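Local coordinates for protein YchN (Escherichia coli, PDB 1JX7) that is of unknown function but belongs to the DsrE/DsrF-like family and assembles into a homohexamer built as a dimer of trimers, at the interface of chains A and B and the interface of chains A and C. Numbering follows the deposited sequence. Chains: chain A/B/C, Hypothetical protein YCHN.

Contact 1: the interface of chains A and B. Residues chain A 52-55; chain B 83-84, 86.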
# COMPACT_ATOMS: atom_id res chain seq x y z
N GLY A 52 -14.50 0.55 -22.05
CA GLY A 52 -13.84 1.69 -22.67
C GLY A 52 -12.43 2.01 -22.21
O GLY A 52 -11.91 3.09 -22.48
N GLN A 53 -11.81 1.07 -21.49
CA GLN A 53 -10.45 1.28 -21.00
C GLN A 53 -9.54 1.35 -22.21
O GLN A 53 -9.53 0.46 -23.06
CB GLN A 53 -10.03 0.13 -20.08
CG GLN A 53 -10.92 0.02 -18.85
CD GLN A 53 -10.55 -1.13 -17.94
OE1 GLN A 53 -9.40 -1.26 -17.52
NE2 GLN A 53 -11.54 -1.96 -17.61
N LYS A 54 -8.77 2.43 -22.30
CA LYS A 54 -7.86 2.59 -23.42
C LYS A 54 -6.60 3.33 -23.02
O LYS A 54 -6.45 4.52 -23.30
CB LYS A 54 -8.58 3.28 -24.58
CG LYS A 54 -9.55 4.38 -24.17
CD LYS A 54 -8.85 5.71 -23.92
CE LYS A 54 -8.18 6.25 -25.20
NZ LYS A 54 -7.50 7.58 -25.01
N PRO A 55 -5.68 2.64 -22.35
CA PRO A 55 -4.42 3.23 -21.90
C PRO A 55 -3.44 3.21 -23.07
O PRO A 55 -3.37 2.23 -23.79
CB PRO A 55 -3.98 2.31 -20.78
CG PRO A 55 -4.43 0.97 -21.30
CD PRO A 55 -5.81 1.25 -21.87
N ASP B 83 -8.28 8.13 -19.19
CA ASP B 83 -8.42 7.37 -20.43
C ASP B 83 -8.28 5.87 -20.14
O ASP B 83 -9.20 5.09 -20.42
CB ASP B 83 -7.35 7.78 -21.45
CG ASP B 83 -7.53 9.21 -21.96
OD1 ASP B 83 -8.62 9.80 -21.72
OD2 ASP B 83 -6.60 9.74 -22.61
N GLY B 84 -7.15 5.49 -19.58
CA GLY B 84 -6.91 4.08 -19.29
C GLY B 84 -7.91 3.38 -18.38
O GLY B 84 -7.89 2.16 -18.28
N GLY B 86 -11.27 4.48 -18.47
CA GLY B 86 -12.56 4.72 -19.08
C GLY B 86 -13.43 5.67 -18.28
O GLY B 86 -14.64 5.53 -18.27

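Contact 2: the interface of chains A and C. Residues chain A 105-106, 109; chain C 2, 28, 31-32, 35.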
# COMPACT_ATOMS: atom_id res chain seq x y z
N ALA A 105 -18.58 -15.88 -0.23
CA ALA A 105 -18.66 -16.76 0.94
C ALA A 105 -19.61 -17.85 0.52
O ALA A 105 -20.78 -17.85 0.90
CB ALA A 105 -19.23 -16.00 2.12
N GLN A 106 -19.10 -18.78 -0.29
CA GLN A 106 -19.88 -19.89 -0.81
C GLN A 106 -18.94 -20.52 -1.83
O GLN A 106 -18.67 -21.71 -1.80
CB GLN A 106 -21.14 -19.37 -1.50
CG GLN A 106 -22.02 -20.46 -2.10
CD GLN A 106 -23.14 -19.89 -2.96
OE1 GLN A 106 -23.99 -19.14 -2.48
NE2 GLN A 106 -23.13 -20.24 -4.25
N LEU A 109 -16.25 -21.79 0.22
CA LEU A 109 -16.58 -23.04 0.89
C LEU A 109 -16.58 -24.26 -0.04
O LEU A 109 -16.26 -25.37 0.39
CB LEU A 109 -17.93 -22.91 1.59
CG LEU A 109 -17.91 -22.25 2.97
CD1 LEU A 109 -19.34 -22.02 3.45
CD2 LEU A 109 -17.16 -23.12 3.96
N GLN C 2 -14.41 -29.22 7.50
CA GLN C 2 -13.68 -28.22 6.72
C GLN C 2 -13.01 -27.21 7.64
O GLN C 2 -13.66 -26.61 8.50
CB GLN C 2 -14.60 -27.48 5.74
CG GLN C 2 -13.84 -26.51 4.87
CD GLN C 2 -14.66 -26.00 3.70
OE1 GLN C 2 -15.15 -26.77 2.89
NE2 GLN C 2 -14.80 -24.68 3.60
N LEU C 28 -18.67 -16.50 6.02
CA LEU C 28 -18.33 -17.92 5.99
C LEU C 28 -18.95 -18.64 7.18
O LEU C 28 -19.38 -19.78 7.07
CB LEU C 28 -16.80 -18.10 6.05
CG LEU C 28 -15.99 -17.94 4.76
CD1 LEU C 28 -14.51 -18.00 5.08
CD2 LEU C 28 -16.36 -19.04 3.80
N GLN C 31 -23.04 -19.13 6.43
CA GLN C 31 -23.30 -20.14 5.41
C GLN C 31 -23.17 -21.52 6.05
O GLN C 31 -24.17 -22.19 6.31
CB GLN C 31 -22.31 -20.00 4.25
CG GLN C 31 -22.69 -18.97 3.22
CD GLN C 31 -23.93 -19.37 2.43
OE1 GLN C 31 -23.97 -20.43 1.80
NE2 GLN C 31 -24.94 -18.51 2.44
N GLU C 32 -21.93 -21.91 6.32
CA GLU C 32 -21.63 -23.20 6.93
C GLU C 32 -21.37 -22.98 8.41
O GLU C 32 -20.22 -22.84 8.82
CB GLU C 32 -20.38 -23.78 6.29
CG GLU C 32 -20.12 -25.23 6.60
CD GLU C 32 -20.87 -26.14 5.67
OE1 GLU C 32 -20.93 -25.82 4.47
OE2 GLU C 32 -21.37 -27.19 6.13
N LEU C 35 -18.21 -24.94 10.62
CA LEU C 35 -16.96 -24.76 9.90
C LEU C 35 -15.90 -24.41 10.92
O LEU C 35 -16.14 -23.57 11.79
CB LEU C 35 -17.10 -23.58 8.93
CG LEU C 35 -16.16 -23.39 7.74
CD1 LEU C 35 -16.36 -21.98 7.23
CD2 LEU C 35 -14.71 -23.59 8.12

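Contact 1: the interface of chains A and B
The backbone N of A:Lys54, in a loop of chain A, donates a hydrogen bond to the carbonyl O of B:Asp83 near the C-terminal end of helix 79-85, at 3.3 Å and nearly straight at the hydrogen (164°), with the donor raised above the carbonyl plane. A carbonyl in the last turn of a helix lacks the usual partner further along, so it can accept from a neighbouring subunit. The lysine side chain then runs over the same residue. Its CG lies between the backbone N and the carbonyl carbon (chi1 38°), and bends at the next two bonds lead the chain across the aspartate, with methylene CD 3.6 Å from B:Asp83 CB. The ammonium NZ ends 3.4 Å from carboxylate oxygen OD2 of B:Asp83 in a salt bridge. An alanine in place of A:Lys54 would probably leave the B:Asp83 carboxylate without its cationic mate and the aspartate CB uncovered, though the backbone bond could persist. Next to it, B:Gly84 lets the loop approach closely: A:Pro55 CA lies 3.7 Å from B:Gly84 CA, where a side chain might intrude. B:Gly86 and A:Gly52 both have positive phi angles, which glycine adopts easily. Beside them the aliphatic root of A:Gln53 faces the helix end, its CB 3.5 Å from the carbonyl O of B:Gly84.

Contact 2: the interface of chains A and C
A:Leu109 packs against a patch of chain C made of two leucines and the aliphatic parts of polar residues, in a subunit interface that lacks exact two-fold symmetry and so is probably one of the contacts that close each trimer of the hexamer. This leucine follows helix 101-107; the patch is built from the end of helix 16-31, the turn after it and C:Gln2 near the N terminus. The two methyl branches divide the work. CD1 rests 3.5 Å from C:Glu32 CB and 3.7 Å from C:Gln31 CB, while CD2 turns to C:Leu35, 3.6 Å from its CD1. At the branch point, A:Leu109 CG meets C:Leu28 CD2 at 3.7 Å, the two leucines passing each other in opposite directions. A forked, compact leucine suits such a place because it can touch several walls at once. C:Glu32 has CG anti to the backbone N (chi1 -168°), which turns its carboxylate aside and leaves the CB face uncovered for the methyl group. C:Gln2 reaches in with an extended chain. As built, its OE1 lies 3.1 Å from the carbonyl O of A:Leu109, a pairing of two acceptors; a flipped amide would present NE2 there instead, so a hydrogen bond is possible but doubtful. The small methyl of A:Ala105 faces the backbone of C:Leu28, which would let the two helices lie near each other. The site thus helps to seat one subunit on its neighbour, chiefly through apolar contact.

Contact 1 and contact 2 lie about 37 Å apart, between the centres of their C-alpha atoms, and share no residues. Chain A uses different segments for them: the loop after 3-10 helix 43-49 in contact 1 and, by the two-fold, the end of its helix 79-84 in the twin of that contact, but helix 101-107 with the residues just beyond it in contact 2. The A/B interface is two-fold and the A/C interface is not, which fits a dimer of trimers, with contact 2 probably within a trimer and contact 1 probably joining the trimers, so each subunit can bind both kinds of neighbour simultaneously.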